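Local coordinates for protein formiminotetrahydrofolate cyclodeaminase (Thermotoga maritima, PDB 1O5H) that probably catalyses the cyclisation of 5-formiminotetrahydrofolate to 5,10-methenyltetrahydrofolate with release of ammonia, at residues A[45-50]-A[154-159]; A[137-142]-A[200-205]. All coordinates share one frame; numbering follows the deposited sequence.

Contact 1. Residues A[45-50]-A[154-159]; sequences AMACAL and ADLCHA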
loop_
_atom_site.group_PDB
_atom_site.type_symbol
_atom_site.label_atom_id
_atom_site.label_comp_id
_atom_site.label_asym_id
_atom_site.label_seq_id
_atom_site.Cartn_x
_atom_site.Cartn_y
_atom_site.Cartn_z
ATOM N N ALA A 45 -3.954 6.551 3.420
ATOM C CA ALA A 45 -4.839 6.732 4.552
ATOM C C ALA A 45 -4.623 5.617 5.538
ATOM O O ALA A 45 -4.496 5.860 6.711
ATOM C CB ALA A 45 -6.263 6.754 4.081
HETATM N N MSE A 46 -4.548 4.388 5.052
HETATM C CA MSE A 46 -4.320 3.257 5.924
HETATM C C MSE A 46 -2.952 3.332 6.574
HETATM O O MSE A 46 -2.795 2.940 7.738
HETATM C CB MSE A 46 -4.466 1.957 5.153
HETATM C CG MSE A 46 -5.905 1.621 4.844
HETATM SE SE MSE A 46 -5.996 0.122 3.621
HETATM C CE MSE A 46 -4.940 0.816 2.291
ATOM N N ALA A 47 -1.959 3.832 5.842
ATOM C CA ALA A 47 -0.631 3.993 6.434
ATOM C C ALA A 47 -0.671 4.971 7.595
ATOM O O ALA A 47 -0.048 4.728 8.635
ATOM C CB ALA A 47 0.369 4.440 5.423
ATOM N N CYS A 48 -1.419 6.062 7.426
ATOM C CA CYS A 48 -1.602 7.043 8.490
ATOM C C CYS A 48 -2.266 6.394 9.695
ATOM O O CYS A 48 -1.908 6.671 10.852
ATOM C CB CYS A 48 -2.405 8.252 8.010
ATOM S SG CYS A 48 -1.536 9.279 6.779
ATOM N N ALA A 49 -3.211 5.501 9.443
ATOM C CA ALA A 49 -3.831 4.778 10.538
ATOM C C ALA A 49 -2.835 3.948 11.340
ATOM O O ALA A 49 -2.914 3.920 12.562
ATOM C CB ALA A 49 -4.972 3.920 10.052
ATOM N N LEU A 50 -1.886 3.284 10.689
ATOM C CA LEU A 50 -0.879 2.578 11.478
ATOM C C LEU A 50 -0.097 3.573 12.335
ATOM O O LEU A 50 0.120 3.344 13.525
ATOM C CB LEU A 50 0.049 1.762 10.603
ATOM C CG LEU A 50 -0.634 0.624 9.846
ATOM C CD1 LEU A 50 0.195 0.280 8.632
ATOM C CD2 LEU A 50 -0.846 -0.609 10.713
ATOM N N ALA A 154 5.996 2.779 7.124
ATOM C CA ALA A 154 7.015 3.402 6.279
ATOM C C ALA A 154 7.050 2.762 4.903
ATOM O O ALA A 154 7.134 3.438 3.856
ATOM C CB ALA A 154 8.347 3.330 6.922
ATOM N N ASP A 155 6.972 1.448 4.873
ATOM C CA ASP A 155 6.978 0.811 3.582
ATOM C C ASP A 155 5.768 1.268 2.733
ATOM O O ASP A 155 5.933 1.640 1.565
ATOM C CB ASP A 155 7.113 -0.692 3.740
ATOM C CG ASP A 155 8.541 -1.106 4.103
ATOM O OD1 ASP A 155 9.475 -0.608 3.454
ATOM O OD2 ASP A 155 8.839 -1.934 4.998
ATOM N N LEU A 156 4.574 1.310 3.323
ATOM C CA LEU A 156 3.408 1.738 2.556
ATOM C C LEU A 156 3.554 3.194 2.144
ATOM O O LEU A 156 3.356 3.529 0.982
ATOM C CB LEU A 156 2.132 1.548 3.355
ATOM C CG LEU A 156 1.890 0.117 3.806
ATOM C CD1 LEU A 156 0.649 0.091 4.660
ATOM C CD2 LEU A 156 1.758 -0.804 2.614
ATOM N N CYS A 157 3.939 4.038 3.097
ATOM C CA CYS A 157 4.218 5.429 2.817
ATOM C C CYS A 157 5.068 5.585 1.542
ATOM O O CYS A 157 4.652 6.209 0.554
ATOM C CB CYS A 157 4.935 6.047 4.001
ATOM S SG CYS A 157 5.290 7.793 3.778
ATOM N N HIS A 158 6.241 4.978 1.559
ATOM C CA HIS A 158 7.120 5.021 0.421
ATOM C C HIS A 158 6.437 4.587 -0.888
ATOM O O HIS A 158 6.583 5.251 -1.930
ATOM C CB HIS A 158 8.315 4.142 0.714
ATOM C CG HIS A 158 9.339 4.139 -0.368
ATOM N ND1 HIS A 158 9.521 3.066 -1.215
ATOM C CD2 HIS A 158 10.239 5.078 -0.744
ATOM C CE1 HIS A 158 10.496 3.341 -2.066
ATOM N NE2 HIS A 158 10.950 4.554 -1.798
ATOM N N ALA A 159 5.694 3.484 -0.857
ATOM C CA ALA A 159 5.029 3.031 -2.083
ATOM C C ALA A 159 4.032 4.085 -2.582
ATOM O O ALA A 159 3.938 4.336 -3.783
ATOM C CB ALA A 159 4.317 1.686 -1.867
#
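Leu156 overlaps two residues of helix 36-56 at once, meeting each with a different part of its side chain. Near its root, Leu156 CB lies 4.0 Å from Ala47 CB, and this pair coincides with the point where the two backbones come nearest, the CA atoms of Ala47 and Leu156 being 6.0 Å apart. Farther out, Leu156 CD1 meets Leu50 CD1 at 4.0 Å, one turn along the same face of the partner helix. Both leucines set CG opposite the carbonyl carbon (chi1 -64° in Leu50 and -58° in Leu156), their side chains cross at about a right angle, and the CD1 methyls are the atoms that meet. Cys157 adds a smaller overlap through its backbone, with Ala47 CB 4.3 Å from Cys157 N. The short axes run nearly antiparallel, at 154°, and approach to 8.9 Å; the small side chain of Ala47 at the nearest point is consistent with that spacing. Helix 36-56 and helix 147-172 are thus joined inside the all-helical bundle of the cyclodeaminase; the centre of the contact lies about 7 Å from the centre of the chain. Leu131 of helix 107-141 touches both Ala47 and Cys157, closing one flank, while Val27 of the second subunit packs on Leu50 and brings the dimer interface up to the contact. All four touching residues are buried, and no hydrogen bond spans the segments; the chemistry is that of short aliphatic groups, which implies cohesion by dispersion and exclusion of water instead of by directed polar bonds.

Contact 2. Residues A[137-142]-A[200-205]; sequences KLAEFG and QRVKKM
Ala139 meets Val202 and Met205, the latter modelled as selenomethionine, and the route to it along helix 107-141 starts at Lys137, whose CB points away from helix 178-206; its ammonium makes a long, weak ion pair with Glu70. The far end of Leu138 leads away from helix 178-206, onto Ile74 and Ala51 of two other helices. At Ala139 the chain turns its methyl toward the partner, and the CA atoms of Ala139 and Val202 come within 6.0 Å. Ala139 CB lies 4.1 Å from Val202 CG1 and 3.8 Å from Met205 SE, so it is touched by residues three positions, about one turn, apart on the same helix. In Val202, CG1 stands opposite the backbone N (chi1 172°), the branch that reaches the alanine. The two helices belong to the bundle of long helices that forms this chain, here running side by side at 25° with short axes 9.5 Å apart, and helix 147-172 comes between them in sequence, consistent with their nearly parallel course. Glu140 follows: its CB touches the selenium of Met205 at 3.9 Å, so SE bears on two successive residues. With CG anti to the backbone N (chi1 -168°) the chain of Glu140 runs extended, and its CG lies 4.0 Å above the plane of the Phe141 ring, over the centre. Phe141 packs on Met71 of helix 68-100, and Gly142 is the first residue to leave helical backbone angles, its N still bonded to Leu138 O at 2.8 Å.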
loop_
_atom_site.group_PDB
_atom_site.type_symbol
_atom_site.label_atom_id
_atom_site.label_comp_id
_atom_site.label_asym_id
_atom_site.label_seq_id
_atom_site.Cartn_x
_atom_site.Cartn_y
_atom_site.Cartn_z
ATOM N N LYS A 137 9.543 10.312 13.752
ATOM C CA LYS A 137 9.369 10.565 15.176
ATOM C C LYS A 137 8.925 9.294 15.875
ATOM O O LYS A 137 9.458 8.956 16.926
ATOM C CB LYS A 137 8.419 11.734 15.433
ATOM C CG LYS A 137 9.106 13.085 15.222
ATOM C CD LYS A 137 8.137 14.255 15.053
ATOM C CE LYS A 137 8.904 15.510 14.673
ATOM N NZ LYS A 137 8.183 16.748 15.060
ATOM N N LEU A 138 8.002 8.549 15.271
ATOM C CA LEU A 138 7.545 7.318 15.909
ATOM C C LEU A 138 8.655 6.247 16.024
ATOM O O LEU A 138 8.805 5.599 17.055
ATOM C CB LEU A 138 6.336 6.762 15.177
ATOM C CG LEU A 138 5.068 7.608 15.259
ATOM C CD1 LEU A 138 4.011 7.030 14.367
ATOM C CD2 LEU A 138 4.537 7.709 16.670
ATOM N N ALA A 139 9.443 6.071 14.965
ATOM C CA ALA A 139 10.568 5.162 15.029
ATOM C C ALA A 139 11.418 5.461 16.239
ATOM O O ALA A 139 11.930 4.540 16.882
ATOM C CB ALA A 139 11.416 5.270 13.786
ATOM N N GLU A 140 11.576 6.741 16.564
ATOM C CA GLU A 140 12.578 7.108 17.555
ATOM C C GLU A 140 12.017 7.160 18.965
ATOM O O GLU A 140 12.620 6.658 19.882
ATOM C CB GLU A 140 13.231 8.436 17.179
ATOM C CG GLU A 140 14.484 8.758 17.976
ATOM C CD GLU A 140 15.034 10.135 17.643
ATOM O OE1 GLU A 140 14.667 10.690 16.566
ATOM O OE2 GLU A 140 15.832 10.657 18.464
ATOM N N PHE A 141 10.836 7.749 19.108
ATOM C CA PHE A 141 10.235 8.032 20.412
ATOM C C PHE A 141 8.979 7.235 20.688
ATOM O O PHE A 141 8.455 7.281 21.773
ATOM C CB PHE A 141 9.892 9.510 20.516
ATOM C CG PHE A 141 11.067 10.413 20.324
ATOM C CD1 PHE A 141 12.104 10.445 21.268
ATOM C CD2 PHE A 141 11.142 11.243 19.203
ATOM C CE1 PHE A 141 13.205 11.293 21.098
ATOM C CE2 PHE A 141 12.236 12.104 19.012
ATOM C CZ PHE A 141 13.272 12.134 19.960
ATOM N N GLY A 142 8.490 6.499 19.706
ATOM C CA GLY A 142 7.263 5.736 19.880
ATOM C C GLY A 142 7.506 4.435 20.599
ATOM O O GLY A 142 8.651 4.069 20.888
ATOM N N GLN A 200 14.517 6.021 4.666
ATOM C CA GLN A 200 15.760 5.325 4.885
ATOM C C GLN A 200 16.140 5.353 6.379
ATOM O O GLN A 200 16.440 4.305 6.969
ATOM C CB GLN A 200 16.836 5.964 4.027
ATOM C CG GLN A 200 17.647 4.969 3.230
ATOM C CD GLN A 200 16.855 4.347 2.101
ATOM O OE1 GLN A 200 16.490 3.166 2.154
ATOM N NE2 GLN A 200 16.577 5.142 1.083
ATOM N N ARG A 201 16.093 6.537 7.002
ATOM C CA ARG A 201 16.333 6.634 8.439
ATOM C C ARG A 201 15.409 5.685 9.201
ATOM O O ARG A 201 15.883 4.910 10.007
ATOM C CB ARG A 201 16.244 8.078 8.954
ATOM C CG ARG A 201 17.477 8.914 8.647
ATOM C CD ARG A 201 17.449 10.296 9.258
ATOM N NE ARG A 201 16.261 11.057 8.848
ATOM C CZ ARG A 201 16.140 11.713 7.695
ATOM N NH1 ARG A 201 17.132 11.712 6.808
ATOM N NH2 ARG A 201 15.025 12.380 7.427
ATOM N N VAL A 202 14.108 5.714 8.930
ATOM C CA VAL A 202 13.203 4.836 9.655
ATOM C C VAL A 202 13.617 3.380 9.479
ATOM O O VAL A 202 13.872 2.684 10.471
ATOM C CB VAL A 202 11.775 5.013 9.237
ATOM C CG1 VAL A 202 10.906 3.930 9.895
ATOM C CG2 VAL A 202 11.309 6.411 9.606
ATOM N N LYS A 203 13.702 2.912 8.231
ATOM C CA LYS A 203 14.314 1.609 7.973
ATOM C C LYS A 203 15.645 1.340 8.753
ATOM O O LYS A 203 15.776 0.325 9.415
ATOM C CB LYS A 203 14.497 1.404 6.486
ATOM C CG LYS A 203 13.317 0.684 5.828
ATOM C CD LYS A 203 13.425 0.737 4.323
ATOM C CE LYS A 203 14.202 -0.419 3.719
ATOM N NZ LYS A 203 13.264 -1.483 3.221
ATOM N N LYS A 204 16.605 2.257 8.702
ATOM C CA LYS A 204 17.891 2.024 9.336
ATOM C C LYS A 204 17.688 1.859 10.842
ATOM O O LYS A 204 18.097 0.860 11.403
ATOM C CB LYS A 204 18.860 3.167 8.993
ATOM C CG LYS A 204 20.349 2.898 9.251
HETATM N N MSE A 205 17.019 2.819 11.477
HETATM C CA MSE A 205 16.621 2.730 12.878
HETATM C C MSE A 205 15.855 1.453 13.265
HETATM O O MSE A 205 16.091 0.879 14.301
HETATM C CB MSE A 205 15.765 3.929 13.205
HETATM C CG MSE A 205 16.043 4.599 14.533
HETATM SE SE MSE A 205 15.005 6.243 14.466
HETATM C CE MSE A 205 15.832 7.142 12.775
#

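How the contacts relate
Contact 1 is core and contact 2 lies toward the surface: their centres are about 7 Å and 18 Å from the centre of the chain, and about 14 Å from each other. No helix is shared, since contact 1 joins 36-56 to 147-172 and contact 2 joins 107-141 to 178-206, and their segments alternate along the chain. They nevertheless touch, Ala154 CB lying 4.0 Å from Val202 CG1. Both are apolar and lack hydrogen bonds between their segments, yet contact 1 pairs buried leucines and an alanine across nearly antiparallel helices, whereas contact 2 sets Ala139 against a buried valine and an exposed selenomethionine, between nearly parallel helices.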